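Local coordinates for putative hyaluronoglucosaminidase (Clostridium perfringens, PDB 6PWI), which probably acts as a family 84 glycoside hydrolase with hexosaminidase activity, the chain including the probable catalytic barrel of a longer secreted protein, at residues 236-239 and 240-244. Sequence-based numbering, arbitrary orientation.
Sequences EIKE and MVDVG
Ile-237 and Val-241 meet one turn apart on the buried face of helix 231-247. Their CG2 methyls touch at 3.9 Å. The CG2 of Val-241 also lies near the carbonyl O of Ile-237. That oxygen accepts the N-H of Val-241, with N to O 2.8 Å. Met-240 fills the next part of this face. Its chain runs extended to SD and then bends at chi3 (-83°), carrying CE back along the helix to 3.9 Å from CA of Ile-237. CE also lies 3.7 Å from the carbonyl O of Glu-236, which accepts a weak hydrogen bond from Met-240 N.

The solvent side is polar and looser. Lys-238 and Asp-242 form an i to i+4 salt bridge, with NZ of Lys-238 3.0 Å from OD2 of Asp-242. The lysine chain is extended until its last bond, where chi4 (35°) turns NZ toward OD2. OD1 of Asp-242 is farther from that NZ, at 3.7 Å. Two backbone hydrogen bonds continue the helix, from Asp-242 N to Lys-238 O and from Val-243 N to Glu-239 O. Glu-239 sends its carboxylate away from this turn to a salt bridge with Lys-197.

Helix 231-247 links strands 210-213 and 250-255 in a beta-alpha-beta unit of the eight-stranded parallel (beta/alpha)8 barrel. Ile-237, Met-240 and Val-241 all rest on Phe-251 of strand 250-255. Met-240 and Val-243 also reach the neighbouring helix 193-204, where both touch Lys-197.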
loop_
_atom_site.group_PDB
_atom_site.type_symbol
_atom_site.label_atom_id
_atom_site.label_comp_id
_atom_site.label_asym_id
_atom_site.label_seq_id
_atom_site.Cartn_x
_atom_site.Cartn_y
_atom_site.Cartn_z
ATOM N N GLU A 236 -24.004 1.711 0.142
ATOM C CA GLU A 236 -22.770 1.399 0.844
ATOM C C GLU A 236 -21.586 1.748 -0.048
ATOM O O GLU A 236 -20.605 2.309 0.430
ATOM C CB GLU A 236 -22.713 -0.075 1.238
ATOM C CG GLU A 236 -23.584 -0.420 2.431
ATOM C CD GLU A 236 -23.754 -1.913 2.664
ATOM O OE1 GLU A 236 -22.899 -2.707 2.187
ATOM O OE2 GLU A 236 -24.743 -2.285 3.324
ATOM N N ILE A 237 -21.701 1.417 -1.341
ATOM C CA ILE A 237 -20.682 1.736 -2.326
ATOM C C ILE A 237 -20.501 3.252 -2.381
ATOM O O ILE A 237 -19.369 3.739 -2.359
ATOM C CB ILE A 237 -20.997 1.108 -3.703
ATOM C CG1 ILE A 237 -20.783 -0.411 -3.690
ATOM C CG2 ILE A 237 -20.194 1.777 -4.812
ATOM C CD1 ILE A 237 -21.282 -1.124 -4.930
ATOM N N LYS A 238 -21.616 3.996 -2.415
ATOM C CA LYS A 238 -21.542 5.445 -2.542
ATOM C C LYS A 238 -20.794 6.067 -1.358
ATOM O O LYS A 238 -20.093 7.059 -1.529
ATOM C CB LYS A 238 -22.914 6.077 -2.796
ATOM C CG LYS A 238 -23.007 7.558 -2.460
ATOM C CD LYS A 238 -24.056 8.293 -3.262
ATOM C CE LYS A 238 -24.498 9.594 -2.626
ATOM N NZ LYS A 238 -23.390 10.279 -1.918
ATOM N N GLU A 239 -20.933 5.484 -0.162
ATOM C CA GLU A 239 -20.196 5.991 0.987
ATOM C C GLU A 239 -18.691 5.806 0.777
ATOM O O GLU A 239 -17.907 6.682 1.130
ATOM C CB GLU A 239 -20.650 5.316 2.281
ATOM C CG GLU A 239 -21.856 5.973 2.923
ATOM C CD GLU A 239 -22.305 5.322 4.221
ATOM O OE1 GLU A 239 -21.681 4.322 4.631
ATOM O OE2 GLU A 239 -23.280 5.817 4.823
ATOM N N MET A 240 -18.298 4.671 0.186
ATOM C CA MET A 240 -16.893 4.388 -0.057
ATOM C C MET A 240 -16.353 5.288 -1.165
ATOM O O MET A 240 -15.229 5.776 -1.066
ATOM C CB MET A 240 -16.661 2.916 -0.405
ATOM C CG MET A 240 -16.841 2.020 0.795
ATOM S SD MET A 240 -16.462 0.292 0.458
ATOM C CE MET A 240 -17.998 -0.292 -0.257
ATOM N N VAL A 241 -17.174 5.520 -2.195
ATOM C CA VAL A 241 -16.795 6.358 -3.319
ATOM C C VAL A 241 -16.558 7.790 -2.833
ATOM O O VAL A 241 -15.639 8.469 -3.294
ATOM C CB VAL A 241 -17.843 6.276 -4.446
ATOM C CG1 VAL A 241 -17.640 7.351 -5.499
ATOM C CG2 VAL A 241 -17.874 4.896 -5.084
ATOM N N ASP A 242 -17.375 8.238 -1.877
ATOM C CA ASP A 242 -17.240 9.576 -1.330
ATOM C C ASP A 242 -15.913 9.702 -0.582
ATOM O O ASP A 242 -15.250 10.736 -0.688
ATOM C CB ASP A 242 -18.438 9.953 -0.453
ATOM C CG ASP A 242 -19.732 10.263 -1.201
ATOM O OD1 ASP A 242 -19.699 10.410 -2.461
ATOM O OD2 ASP A 242 -20.780 10.363 -0.519
ATOM N N VAL A 243 -15.528 8.655 0.169
ATOM C CA VAL A 243 -14.244 8.669 0.858
ATOM C C VAL A 243 -13.129 8.755 -0.185
ATOM O O VAL A 243 -12.175 9.517 -0.017
ATOM C CB VAL A 243 -14.044 7.486 1.828
ATOM C CG1 VAL A 243 -12.620 7.445 2.356
ATOM C CG2 VAL A 243 -15.017 7.538 2.996
ATOM N N GLY A 244 -13.294 7.993 -1.275
ATOM C CA GLY A 244 -12.399 8.051 -2.419
ATOM C C GLY A 244 -12.253 9.467 -2.981
ATOM O O GLY A 244 -11.146 9.881 -3.324
#